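Local structure of inorganic pyrophosphatase (Shewanella sp. AS-11, 6LL8) at residues M4-H9 and E32-A37; A20-Y25 and A134-I139; A36-E41 and P58-S63; T62-E67 and Q79-I84; V69-H74 and V90-H95. The protein probably hydrolyses inorganic diphosphate to two phosphates, as a metal-dependent type II pyrophosphatase with a metal cluster in its active site. All coordinates share one frame; numbering follows the deposited sequence.

How the contacts relate
Contacts 1, 3 and 5 are strand pairs of one parallel sheet: contacts 1 and 3 share Ala-36 and Ala-37 on strand 34-38, with centres about 9 Å apart, and contact 1 joins contact 5 where Tyr-5 and Val-7 pair with Tyr-70. Contacts 1 and 5 run into the active site, where His-9 and Asp-73 bind the same magnesium ion; Asp-73 and His-95 share another. Contact 4 ties two loops of this domain together, its Tyr-64 packing on Ala-37 and Val-69. Contact 2 packs helix 14-29 against helix 134-147; Ala-20 and Ala-24 of the former rest on Ala-36. Its centre is about 23 Å from that of contact 4, and the two do not touch.

Contact 1 (M4-H9 and E32-A37); sequences MYVVGH and EPAIAA. With MG (magnesium ion), chain C.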
# COMPACT_ATOMS: atom_id res chain seq x y z
N MET A 4 -18.96 8.07 9.99
CA MET A 4 -17.75 8.35 9.20
C MET A 4 -17.47 7.16 8.30
O MET A 4 -17.83 6.02 8.63
CB MET A 4 -16.55 8.65 10.10
CG MET A 4 -15.96 7.43 10.80
SD MET A 4 -14.63 7.81 11.92
CE MET A 4 -15.58 8.23 13.39
N TYR A 5 -16.77 7.41 7.22
CA TYR A 5 -16.23 6.34 6.37
C TYR A 5 -14.74 6.24 6.60
O TYR A 5 -14.03 7.24 6.57
CB TYR A 5 -16.54 6.62 4.90
CG TYR A 5 -17.99 6.43 4.58
CD1 TYR A 5 -18.48 5.20 4.23
CD2 TYR A 5 -18.87 7.49 4.60
CE1 TYR A 5 -19.81 5.00 3.94
CE2 TYR A 5 -20.20 7.31 4.31
CZ TYR A 5 -20.68 6.06 3.98
OH TYR A 5 -21.99 5.89 3.67
N VAL A 6 -14.28 5.02 6.78
CA VAL A 6 -12.86 4.70 6.99
C VAL A 6 -12.35 4.09 5.70
O VAL A 6 -12.89 3.05 5.28
CB VAL A 6 -12.68 3.76 8.18
CG1 VAL A 6 -11.19 3.59 8.45
CG2 VAL A 6 -13.40 4.27 9.42
N VAL A 7 -11.39 4.73 5.04
CA VAL A 7 -11.05 4.30 3.67
C VAL A 7 -9.57 4.56 3.39
O VAL A 7 -9.02 5.63 3.69
CB VAL A 7 -11.98 4.95 2.65
CG1 VAL A 7 -11.87 6.43 2.65
CG2 VAL A 7 -11.74 4.41 1.26
N GLY A 8 -8.97 3.56 2.79
CA GLY A 8 -7.57 3.60 2.38
C GLY A 8 -7.37 4.08 0.97
O GLY A 8 -8.24 4.71 0.37
N HIS A 9 -6.18 3.85 0.45
CA HIS A 9 -5.82 4.45 -0.84
C HIS A 9 -6.59 3.84 -1.99
O HIS A 9 -6.98 2.67 -1.97
CB HIS A 9 -4.30 4.44 -1.08
CG HIS A 9 -3.56 3.15 -0.91
ND1 HIS A 9 -3.59 2.12 -1.83
CD2 HIS A 9 -2.69 2.76 0.05
CE1 HIS A 9 -2.78 1.14 -1.37
NE2 HIS A 9 -2.22 1.50 -0.22
N GLU A 32 -18.42 5.86 18.21
CA GLU A 32 -18.16 6.82 17.12
C GLU A 32 -18.53 6.13 15.82
O GLU A 32 -17.74 5.42 15.22
CB GLU A 32 -16.70 7.24 17.14
CG GLU A 32 -16.34 8.00 18.39
CD GLU A 32 -14.90 8.48 18.45
OE1 GLU A 32 -14.34 8.76 17.41
OE2 GLU A 32 -14.39 8.58 19.58
N PRO A 33 -19.79 6.24 15.38
CA PRO A 33 -20.29 5.46 14.26
C PRO A 33 -19.37 5.52 13.04
O PRO A 33 -19.00 6.61 12.59
CB PRO A 33 -21.67 6.07 14.01
CG PRO A 33 -22.11 6.44 15.40
CD PRO A 33 -20.88 6.98 16.05
N ALA A 34 -19.08 4.36 12.49
CA ALA A 34 -18.10 4.23 11.40
C ALA A 34 -18.50 3.12 10.44
O ALA A 34 -19.09 2.10 10.86
CB ALA A 34 -16.71 3.97 11.95
N ILE A 35 -18.12 3.27 9.20
CA ILE A 35 -18.31 2.28 8.12
C ILE A 35 -16.97 2.14 7.41
O ILE A 35 -16.42 3.13 6.94
CB ILE A 35 -19.41 2.72 7.14
CG1 ILE A 35 -20.75 2.86 7.85
CG2 ILE A 35 -19.49 1.76 5.97
CD1 ILE A 35 -21.78 3.60 7.06
N ALA A 36 -16.49 0.91 7.25
CA ALA A 36 -15.31 0.62 6.42
C ALA A 36 -15.68 0.69 4.95
O ALA A 36 -16.74 0.18 4.54
CB ALA A 36 -14.75 -0.72 6.74
N ALA A 37 -14.83 1.27 4.13
CA ALA A 37 -15.08 1.36 2.70
C ALA A 37 -13.80 1.10 1.92
O ALA A 37 -12.70 1.05 2.49
CB ALA A 37 -15.70 2.69 2.34
MG MG C . -1.08 0.34 1.28
O HOH W 1 -9.95 0.89 2.18
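Tyr-5 lies beside Ile-35, the two side chains pointing the same way from neighbouring parallel strands. Starting at the backbone, Tyr-5 CB stands 4.0 Å from Ile-35 O. The ring carbon CG is anti to the carbonyl carbon (chi1 -72°), and one side of the ring then follows the isoleucine outward: Tyr-5 CD1 is 3.9 Å from Ile-35 CB, CE1 is 3.8 Å from Ile-35 CG2, and CZ and the hydroxyl both approach Ile-35 CD1. Further along the strand, Tyr-5 CD1 also meets Ala-37 CB at 4.2 Å. An alanine here would probably open a gap beside Ile-35, take one of its neighbours from the methyl of Ala-37, and cost Lys-61 one of its two cation-pi rings, Tyr-64 being the other. On the other face, Met-4 CG packs 3.7 Å from Ala-34 CB. The backbones are laced by the usual parallel ladder, in which Val-6 N donates to Ile-35 O at 2.9 Å and Val-6 O accepts from Ala-37 N. Beyond it, a water spans Gly-8 N and Ala-37 O where the strands part, and His-9 carries on to a magnesium ion, bound through NE2. These are the two strands of a beta-alpha-beta unit: helix 14-29 links them and covers the Met-4, Val-6, Ala-34 and Ala-36 face, while strands 68-72 and 59-60 flank the pair.

Contact 2 (A20-Y25 and A134-I139); sequences AIALAY and ANIAGI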
# COMPACT_ATOMS: atom_id res chain seq x y z
N ALA A 20 -9.03 -0.47 7.25
CA ALA A 20 -10.38 0.15 7.27
C ALA A 20 -11.33 -0.69 8.13
O ALA A 20 -12.09 -0.13 8.94
CB ALA A 20 -10.90 0.32 5.88
N ILE A 21 -11.30 -2.00 7.97
CA ILE A 21 -12.17 -2.90 8.77
C ILE A 21 -11.80 -2.76 10.24
O ILE A 21 -12.68 -2.61 11.10
CB ILE A 21 -12.02 -4.35 8.30
CG1 ILE A 21 -12.57 -4.51 6.88
CG2 ILE A 21 -12.72 -5.29 9.26
CD1 ILE A 21 -12.27 -5.85 6.24
N ALA A 22 -10.51 -2.83 10.55
CA ALA A 22 -10.06 -2.83 11.95
C ALA A 22 -10.36 -1.49 12.63
O ALA A 22 -10.81 -1.47 13.80
CB ALA A 22 -8.59 -3.14 12.00
N LEU A 23 -10.12 -0.37 11.96
CA LEU A 23 -10.39 0.93 12.58
C LEU A 23 -11.88 1.18 12.65
O LEU A 23 -12.34 1.74 13.67
CB LEU A 23 -9.65 2.04 11.85
CG LEU A 23 -9.88 3.44 12.41
CD1 LEU A 23 -9.59 3.56 13.88
CD2 LEU A 23 -9.09 4.46 11.61
N ALA A 24 -12.67 0.80 11.65
CA ALA A 24 -14.13 0.98 11.78
C ALA A 24 -14.65 0.22 13.00
O ALA A 24 -15.52 0.72 13.73
CB ALA A 24 -14.85 0.56 10.53
N TYR A 25 -14.17 -0.99 13.23
CA TYR A 25 -14.63 -1.77 14.40
C TYR A 25 -14.30 -1.00 15.66
O TYR A 25 -15.13 -0.86 16.57
CB TYR A 25 -13.99 -3.16 14.39
CG TYR A 25 -14.38 -3.97 15.61
CD1 TYR A 25 -15.57 -4.67 15.66
CD2 TYR A 25 -13.59 -3.98 16.73
CE1 TYR A 25 -15.90 -5.37 16.80
CE2 TYR A 25 -13.92 -4.64 17.89
CZ TYR A 25 -15.09 -5.36 17.92
OH TYR A 25 -15.46 -6.04 19.07
N ALA A 134 -10.56 -12.04 17.71
CA ALA A 134 -9.68 -12.98 17.02
C ALA A 134 -9.66 -12.75 15.51
O ALA A 134 -8.58 -12.80 14.90
CB ALA A 134 -10.02 -14.41 17.34
N ASN A 135 -10.81 -12.56 14.91
CA ASN A 135 -10.88 -12.41 13.44
C ASN A 135 -10.19 -11.13 12.99
O ASN A 135 -9.44 -11.13 12.01
CB ASN A 135 -12.32 -12.60 12.93
CG ASN A 135 -13.35 -11.60 13.47
OD1 ASN A 135 -13.12 -10.84 14.41
ND2 ASN A 135 -14.57 -11.69 12.95
N ILE A 136 -10.48 -10.03 13.66
CA ILE A 136 -9.83 -8.73 13.38
C ILE A 136 -8.32 -8.88 13.61
O ILE A 136 -7.52 -8.39 12.78
CB ILE A 136 -10.40 -7.61 14.26
CG1 ILE A 136 -11.88 -7.39 13.99
CG2 ILE A 136 -9.56 -6.35 14.13
CD1 ILE A 136 -12.15 -6.65 12.75
N ALA A 137 -7.93 -9.53 14.68
CA ALA A 137 -6.49 -9.68 14.93
C ALA A 137 -5.82 -10.41 13.77
O ALA A 137 -4.69 -10.07 13.39
CB ALA A 137 -6.24 -10.42 16.24
N GLY A 138 -6.50 -11.41 13.23
CA GLY A 138 -5.91 -12.18 12.14
C GLY A 138 -5.65 -11.32 10.92
O GLY A 138 -4.60 -11.43 10.30
N ILE A 139 -6.64 -10.51 10.52
CA ILE A 139 -6.45 -9.71 9.30
C ILE A 139 -5.42 -8.61 9.58
O ILE A 139 -4.65 -8.26 8.66
CB ILE A 139 -7.76 -9.20 8.70
CG1 ILE A 139 -8.47 -8.15 9.55
CG2 ILE A 139 -8.67 -10.37 8.36
CD1 ILE A 139 -9.66 -7.52 8.86
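Ile-136 gives up the most surface here, and it works with both of its branches against helix 14-29. Its CD1 methyl comes 3.8 Å from Ile-21 CG2, while its CG2 methyl sits 4.0 Å from Ala-22 CB, so the isoleucine bridges two successive residues of the facing helix. The same CD1 also approaches Tyr-25 CB, one turn on from Ile-21, at 4.3 Å. Ile-21 is gripped from a second direction by Ile-139, one helical turn on from Ile-136. Ile-139 CG1 lies between the backbone N and the carbonyl carbon (chi1 69°), and its terminal CD1 meets Ile-21 CG2 at 3.8 Å and Ile-21 CB at 4.0 Å. These two isoleucines cross at about a right angle, whereas Ile-21 and Ile-136 cross obliquely. The contact is a helix-helix packing in the DHH domain, purely apolar between the two segments; the axes of segments 20-25 and 134-139 come within 9.9 Å, with N-to-C directions 143° apart. Helix 14-29 is the connecting helix of the first beta-alpha-beta unit, and its Ala-20 and Ala-24 meet strand 34-38 while Ile-21 and Ala-22 meet helix 134-147. Phe-55 and Leu-50 close in around the isoleucines, Phe-55 on Ile-136 and Ile-139, Leu-50 on Ile-21. Tyr-125 of helix 117-128 also touches Ile-136 and gives a hydrogen bond between its hydroxyl and Ala-22 O.

Contact 3 (A36-E41 and P58-S63); sequences AARLGE and PEYKTS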
# COMPACT_ATOMS: atom_id res chain seq x y z
N ALA A 36 -16.49 0.91 7.25
CA ALA A 36 -15.31 0.62 6.42
C ALA A 36 -15.68 0.69 4.95
O ALA A 36 -16.74 0.18 4.54
CB ALA A 36 -14.75 -0.72 6.74
N ALA A 37 -14.83 1.27 4.13
CA ALA A 37 -15.08 1.36 2.70
C ALA A 37 -13.80 1.10 1.92
O ALA A 37 -12.70 1.05 2.49
CB ALA A 37 -15.70 2.69 2.34
N ARG A 38 -13.96 0.97 0.62
CA ARG A 38 -12.85 0.76 -0.31
C ARG A 38 -13.09 1.54 -1.60
O ARG A 38 -14.24 1.68 -2.03
CB ARG A 38 -12.62 -0.71 -0.61
CG ARG A 38 -13.79 -1.41 -1.29
CD ARG A 38 -13.57 -2.91 -1.36
NE ARG A 38 -14.79 -3.60 -1.75
CZ ARG A 38 -15.15 -3.95 -2.97
NH1 ARG A 38 -14.37 -3.73 -4.00
NH2 ARG A 38 -16.30 -4.57 -3.13
N LEU A 39 -12.01 1.94 -2.24
CA LEU A 39 -12.02 2.71 -3.50
C LEU A 39 -11.79 1.84 -4.72
O LEU A 39 -11.73 2.39 -5.81
CB LEU A 39 -10.96 3.78 -3.44
CG LEU A 39 -11.25 4.95 -2.52
CD1 LEU A 39 -10.03 5.85 -2.30
CD2 LEU A 39 -12.40 5.78 -3.07
N GLY A 40 -11.63 0.55 -4.56
CA GLY A 40 -11.37 -0.35 -5.68
C GLY A 40 -11.63 -1.77 -5.29
O GLY A 40 -11.99 -2.06 -4.16
N GLU A 41 -11.41 -2.65 -6.25
CA GLU A 41 -11.49 -4.10 -6.05
C GLU A 41 -10.32 -4.58 -5.20
O GLU A 41 -9.32 -3.90 -5.03
CB GLU A 41 -11.49 -4.82 -7.41
CG GLU A 41 -12.67 -4.40 -8.28
CD GLU A 41 -14.15 -4.63 -7.91
OE1 GLU A 41 -14.55 -5.06 -6.78
OE2 GLU A 41 -14.97 -4.34 -8.81
N PRO A 58 -15.21 -4.66 2.32
CA PRO A 58 -15.91 -3.45 2.71
C PRO A 58 -16.72 -2.86 1.55
O PRO A 58 -16.48 -3.15 0.42
CB PRO A 58 -14.79 -2.49 3.11
CG PRO A 58 -13.58 -3.30 3.36
CD PRO A 58 -13.76 -4.57 2.58
N GLU A 59 -17.63 -1.96 1.90
CA GLU A 59 -18.45 -1.26 0.90
C GLU A 59 -17.57 -0.57 -0.13
O GLU A 59 -16.69 0.23 0.21
CB GLU A 59 -19.29 -0.22 1.66
CG GLU A 59 -20.18 0.59 0.73
CD GLU A 59 -21.02 1.65 1.43
OE1 GLU A 59 -21.25 1.53 2.63
OE2 GLU A 59 -21.46 2.55 0.70
N TYR A 60 -17.88 -0.79 -1.39
CA TYR A 60 -17.23 -0.07 -2.50
C TYR A 60 -17.92 1.27 -2.66
O TYR A 60 -19.12 1.33 -2.90
CB TYR A 60 -17.34 -0.83 -3.81
CG TYR A 60 -16.88 -0.06 -5.02
CD1 TYR A 60 -15.53 0.14 -5.25
CD2 TYR A 60 -17.77 0.40 -5.97
CE1 TYR A 60 -15.08 0.82 -6.37
CE2 TYR A 60 -17.34 1.07 -7.10
CZ TYR A 60 -15.99 1.29 -7.29
OH TYR A 60 -15.55 1.94 -8.41
N LYS A 61 -17.18 2.34 -2.48
CA LYS A 61 -17.74 3.69 -2.46
C LYS A 61 -16.69 4.64 -2.99
O LYS A 61 -15.55 4.59 -2.53
CB LYS A 61 -18.17 4.08 -1.05
CG LYS A 61 -18.75 5.47 -0.94
CD LYS A 61 -19.35 5.74 0.41
CE LYS A 61 -19.88 7.15 0.58
NZ LYS A 61 -20.91 7.49 -0.42
N THR A 62 -17.06 5.47 -3.96
CA THR A 62 -16.08 6.37 -4.61
C THR A 62 -16.38 7.85 -4.36
O THR A 62 -15.43 8.65 -4.55
CB THR A 62 -15.94 6.04 -6.09
OG1 THR A 62 -17.21 6.10 -6.71
CG2 THR A 62 -15.33 4.67 -6.27
N SER A 63 -17.58 8.23 -3.99
CA SER A 63 -17.88 9.65 -3.73
C SER A 63 -18.15 9.85 -2.25
O SER A 63 -18.94 9.13 -1.63
CB SER A 63 -18.98 10.16 -4.57
OG SER A 63 -19.48 11.36 -4.01
O HOH W 2 -18.42 -1.88 4.80
O HOH W 3 -18.15 -5.26 -0.95
O HOH W 4 -12.94 2.17 -8.63
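Arg-38 reaches over to Pro-58 with its guanidinium: NE donates to Pro-58 O at 2.8 Å, the oxygen lying 18° out of the guanidinium plane. A water bridges the same two groups, accepting from Arg-38 NH2 and donating to Pro-58 O. On the other side of the group NH1 is held within its own segment, by Gly-40 O at 2.9 Å and by a salt bridge to Glu-41 OE1 at 3.1 Å, both acceptors near the guanidinium plane. Arg-38 is thereby bonded at all three nitrogens, which would fix the rotation of the flat group. In the conformer of Tyr-60 described here, one of two modelled, CB sits 3.9 Å above that plane, over its centre. The strands themselves join in parallel around Arg-38: its N donates to Glu-59 O, and its O accepts from Lys-61 N at 3.0 Å along a nearly straight N-H (171°). At the Ala-36 end they part, and a water fills in between Ala-36 O and Glu-59 N. Around these bonds the packing is close: Ala-36 CB meets Pro-58 CB at 4.0 Å, and Leu-39 CD2 rests 3.4 Å from Lys-61 O. The segments bracket helix 44-53 in a beta-alpha-beta unit, and Ile-17 of helix 14-29 touches both Arg-38 and Pro-58. Strand 59-60, short and outermost in the sheet, is thus held by arginine and water bridges as well as by backbone pairing.

Contact 4 (T62-E67 and Q79-I84); sequences TSYAGE and QAPDDI
Tyr-64 and Pro-81 meet at about a right angle, ring carbon CD1 coming 3.5 Å from Pro-81 CG, an oblique approach to the aromatic ring. At the edge of that ring, near its plane, lies Asp-83 OD1. The contact pins together two beta turns in loops beside the parallel sheet of the DHH domain, a type II turn from Tyr-64 to Glu-67 and a type I turn from Pro-81 to Ile-84. The carboxylate of Asp-83 makes the direct hydrogen bonds between them. Its CG sits between the backbone N and the carbonyl carbon (chi1 66°), and OD1 accepts Tyr-64 N on its syn lone pair at 2.8 Å, with a nearly straight N-H (166°). OD2 takes a weak bond from Ala-65 N at 3.0 Å and, in one of two conformers modelled for Ser-63, the serine hydroxyl on its syn side. An alanine at Asp-83 would probably leave the amides of Tyr-64 and Ala-65 without their acceptor and free the first turn to shift. Tyr-64 OH is held by Lys-61 O, and Asp-82 OD1 by a salt bridge to Lys-10. Between the loops, one water donates to Thr-62 O at 2.7 Å and accepts from Asp-82 N at 2.9 Å.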
# COMPACT_ATOMS: atom_id res chain seq x y z
N THR A 62 -17.06 5.47 -3.96
CA THR A 62 -16.08 6.37 -4.61
C THR A 62 -16.38 7.85 -4.36
O THR A 62 -15.43 8.65 -4.55
CB THR A 62 -15.94 6.04 -6.09
OG1 THR A 62 -17.21 6.10 -6.71
CG2 THR A 62 -15.33 4.67 -6.27
N SER A 63 -17.58 8.23 -3.99
CA SER A 63 -17.88 9.65 -3.73
C SER A 63 -18.15 9.85 -2.25
O SER A 63 -18.94 9.13 -1.63
CB SER A 63 -18.98 10.16 -4.57
OG SER A 63 -19.48 11.36 -4.01
N TYR A 64 -17.47 10.84 -1.72
CA TYR A 64 -17.50 11.13 -0.28
C TYR A 64 -17.82 12.59 0.01
O TYR A 64 -17.77 13.00 1.17
CB TYR A 64 -16.16 10.77 0.38
CG TYR A 64 -15.90 9.30 0.33
CD1 TYR A 64 -15.41 8.72 -0.81
CD2 TYR A 64 -16.16 8.47 1.41
CE1 TYR A 64 -15.17 7.37 -0.89
CE2 TYR A 64 -15.92 7.11 1.35
CZ TYR A 64 -15.41 6.56 0.20
OH TYR A 64 -15.18 5.21 0.12
N ALA A 65 -18.24 13.37 -0.98
CA ALA A 65 -18.62 14.76 -0.70
C ALA A 65 -19.67 14.78 0.42
O ALA A 65 -20.64 13.99 0.38
CB ALA A 65 -19.17 15.43 -1.92
N GLY A 66 -19.52 15.69 1.37
CA GLY A 66 -20.48 15.85 2.47
C GLY A 66 -20.28 14.86 3.61
O GLY A 66 -20.99 14.97 4.60
N GLU A 67 -19.39 13.91 3.45
CA GLU A 67 -19.14 12.87 4.46
C GLU A 67 -17.98 13.26 5.36
O GLU A 67 -17.18 14.13 4.98
CB GLU A 67 -18.82 11.54 3.80
CG GLU A 67 -19.87 11.04 2.83
CD GLU A 67 -21.22 10.66 3.43
OE1 GLU A 67 -21.34 10.55 4.65
OE2 GLU A 67 -22.15 10.45 2.66
N GLN A 79 -4.23 9.76 -4.18
CA GLN A 79 -4.64 8.43 -3.68
C GLN A 79 -5.94 8.51 -2.90
O GLN A 79 -6.44 7.46 -2.48
CB GLN A 79 -3.52 7.84 -2.83
CG GLN A 79 -2.27 7.60 -3.65
CD GLN A 79 -1.13 7.11 -2.80
OE1 GLN A 79 -1.37 6.30 -1.88
NE2 GLN A 79 0.09 7.47 -3.24
N ALA A 80 -6.49 9.70 -2.70
CA ALA A 80 -7.73 9.92 -1.96
C ALA A 80 -8.92 9.83 -2.90
O ALA A 80 -8.78 9.88 -4.12
CB ALA A 80 -7.72 11.30 -1.34
N PRO A 81 -10.15 9.77 -2.36
CA PRO A 81 -11.31 9.92 -3.22
C PRO A 81 -11.21 11.20 -4.07
O PRO A 81 -10.72 12.20 -3.59
CB PRO A 81 -12.47 9.98 -2.22
CG PRO A 81 -11.96 9.24 -0.99
CD PRO A 81 -10.50 9.61 -0.93
N ASP A 82 -11.80 11.15 -5.25
CA ASP A 82 -11.69 12.29 -6.18
C ASP A 82 -12.33 13.54 -5.57
O ASP A 82 -11.85 14.65 -5.84
CB ASP A 82 -12.35 11.97 -7.50
CG ASP A 82 -11.60 10.98 -8.35
OD1 ASP A 82 -10.41 10.75 -8.08
OD2 ASP A 82 -12.20 10.53 -9.35
N ASP A 83 -13.38 13.39 -4.77
CA ASP A 83 -14.13 14.53 -4.21
C ASP A 83 -13.79 14.76 -2.74
O ASP A 83 -14.57 15.37 -2.02
CB ASP A 83 -15.62 14.39 -4.48
CG ASP A 83 -16.28 13.22 -3.78
OD1 ASP A 83 -15.58 12.39 -3.14
OD2 ASP A 83 -17.52 13.11 -3.87
N ILE A 84 -12.61 14.32 -2.29
CA ILE A 84 -12.25 14.49 -0.86
C ILE A 84 -12.26 15.97 -0.45
O ILE A 84 -12.50 16.23 0.73
CB ILE A 84 -10.92 13.80 -0.54
CG1 ILE A 84 -10.74 13.51 0.96
CG2 ILE A 84 -9.75 14.61 -1.10
CD1 ILE A 84 -11.72 12.56 1.56
O HOH W 5 -12.99 8.61 -5.81
O HOH W 6 -15.27 11.07 -6.03

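Contact 5 (V69-H74 and V90-H95); sequences VYIVDH and VGIVDH. With MG (magnesium ion), chain D; MG (magnesium ion), chain C; 2PN (imidodiphosphoric acid), chain I.
Gly-91 lays its bare CA squarely over the ring of Tyr-70, 3.5 Å from the centroid and only 4° off the ring normal, a CH-pi contact in the middle of a strand pair. A side chain at Gly-91 would run into the ring, so the tyrosine takes the space in which a CB would stand. CG of Tyr-70 is anti to the backbone N (chi1 -152°), and ring atom CE1 carries on to Val-93 CG1 at 4.0 Å; its hydroxyl is hydrogen-bonded to Glu-108. On that face Val-72 CG2 packs beside Val-93 CG1, while on the opposite one Ile-71 CB meets Ile-92 CG1. The parallel ladder runs from Ile-71 N to Asp-73 N, which donates to Val-93 O at 2.9 Å; at its start Val-69 O is met by Val-90 N. Here strands 68-72 and 88-94, neighbours in the parallel sheet, end in the active site, the second with Asp-94, His-95 and His-96, the DHH triplet that gives the family its name. Asp-73 bridges two magnesium ions: OD2 binds one at 2.0 Å, and OD1 the other, which His-95 NE2 also binds at 2.2 Å. Carboxylate and imidazole lie nearly coplanar, 18° apart. His-9 and Asp-13 share the first ion, Asp-15 and Asp-147 the second, and imidodiphosphate O1 and O3 bind one each. Behind them, Asp-94 OD1 accepts His-95 N at 2.7 Å and bonds to His-96 ND1.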
# COMPACT_ATOMS: atom_id res chain seq x y z
N VAL A 69 -14.59 11.53 6.79
CA VAL A 69 -13.70 10.48 6.29
C VAL A 69 -12.50 10.35 7.21
O VAL A 69 -11.84 11.33 7.55
CB VAL A 69 -13.25 10.75 4.86
CG1 VAL A 69 -12.32 9.69 4.35
CG2 VAL A 69 -14.44 10.88 3.94
N TYR A 70 -12.19 9.11 7.57
CA TYR A 70 -10.95 8.75 8.29
C TYR A 70 -10.10 8.03 7.27
O TYR A 70 -10.43 6.91 6.81
CB TYR A 70 -11.24 7.91 9.53
CG TYR A 70 -10.21 8.07 10.61
CD1 TYR A 70 -8.88 7.76 10.40
CD2 TYR A 70 -10.58 8.50 11.87
CE1 TYR A 70 -7.94 7.94 11.40
CE2 TYR A 70 -9.65 8.66 12.90
CZ TYR A 70 -8.31 8.39 12.64
OH TYR A 70 -7.34 8.56 13.59
N ILE A 71 -9.03 8.69 6.85
CA ILE A 71 -8.10 8.21 5.81
C ILE A 71 -7.16 7.19 6.44
O ILE A 71 -6.62 7.42 7.52
CB ILE A 71 -7.32 9.39 5.22
CG1 ILE A 71 -8.24 10.40 4.54
CG2 ILE A 71 -6.19 8.92 4.32
CD1 ILE A 71 -8.81 9.98 3.23
N VAL A 72 -6.89 6.11 5.72
CA VAL A 72 -5.94 5.05 6.12
C VAL A 72 -4.86 4.94 5.05
O VAL A 72 -5.17 4.85 3.86
CB VAL A 72 -6.69 3.73 6.31
CG1 VAL A 72 -5.77 2.61 6.75
CG2 VAL A 72 -7.84 3.87 7.29
N ASP A 73 -3.61 4.84 5.49
CA ASP A 73 -2.53 4.28 4.66
C ASP A 73 -2.10 5.20 3.51
O ASP A 73 -1.45 4.69 2.58
CB ASP A 73 -2.89 2.88 4.19
CG ASP A 73 -1.82 2.02 3.59
OD1 ASP A 73 -0.67 1.98 4.11
OD2 ASP A 73 -2.18 1.33 2.62
N HIS A 74 -2.36 6.49 3.59
CA HIS A 74 -1.76 7.51 2.71
C HIS A 74 -2.11 8.89 3.24
O HIS A 74 -3.00 9.00 4.08
CB HIS A 74 -2.26 7.36 1.27
CG HIS A 74 -3.64 7.84 1.07
ND1 HIS A 74 -3.90 9.10 0.56
CD2 HIS A 74 -4.80 7.21 1.30
CE1 HIS A 74 -5.23 9.20 0.53
NE2 HIS A 74 -5.83 8.08 0.94
N VAL A 90 -11.63 13.72 9.10
CA VAL A 90 -11.62 13.72 10.56
C VAL A 90 -10.38 13.05 11.12
O VAL A 90 -10.03 13.26 12.28
CB VAL A 90 -12.90 13.15 11.16
CG1 VAL A 90 -14.09 14.03 10.81
CG2 VAL A 90 -13.14 11.69 10.78
N GLY A 91 -9.70 12.26 10.30
CA GLY A 91 -8.53 11.54 10.79
C GLY A 91 -7.68 11.01 9.67
O GLY A 91 -8.20 10.80 8.56
N ILE A 92 -6.41 10.76 9.97
CA ILE A 92 -5.48 10.03 9.10
C ILE A 92 -4.73 9.07 10.01
O ILE A 92 -4.15 9.53 11.02
CB ILE A 92 -4.49 10.93 8.36
CG1 ILE A 92 -5.24 11.98 7.52
CG2 ILE A 92 -3.54 10.10 7.51
CD1 ILE A 92 -4.32 13.02 6.91
N VAL A 93 -4.67 7.80 9.66
CA VAL A 93 -3.76 6.82 10.29
C VAL A 93 -2.88 6.28 9.19
O VAL A 93 -3.39 5.79 8.17
CB VAL A 93 -4.52 5.73 11.07
CG1 VAL A 93 -5.53 4.97 10.24
CG2 VAL A 93 -3.52 4.80 11.72
N ASP A 94 -1.56 6.39 9.35
CA ASP A 94 -0.68 6.12 8.20
C ASP A 94 0.75 5.94 8.66
O ASP A 94 1.10 6.15 9.82
CB ASP A 94 -0.79 7.26 7.19
CG ASP A 94 -0.14 6.99 5.85
OD1 ASP A 94 -0.01 5.78 5.49
OD2 ASP A 94 0.20 7.96 5.16
N HIS A 95 1.60 5.60 7.69
CA HIS A 95 3.04 5.36 7.85
C HIS A 95 3.81 5.80 6.61
O HIS A 95 4.90 5.30 6.36
CB HIS A 95 3.30 3.90 8.21
CG HIS A 95 2.91 2.87 7.18
ND1 HIS A 95 3.72 1.79 6.93
CD2 HIS A 95 1.81 2.70 6.41
CE1 HIS A 95 3.10 1.02 6.03
NE2 HIS A 95 1.94 1.53 5.68
MG MG D . 0.68 0.31 4.27
MG MG C . -1.08 0.34 1.28
P1 2PN I . 2.02 0.61 1.41
O1 2PN I . 0.68 1.15 0.91
O2 2PN I . 2.27 -0.81 0.96
O3 2PN I . 2.14 0.77 2.91
N1 2PN I . 3.18 1.56 0.74
P2 2PN I . 4.34 1.34 -0.42
O4 2PN I . 4.14 2.50 -1.38
O5 2PN I . 4.09 0.01 -1.10
O6 2PN I . 5.69 1.41 0.27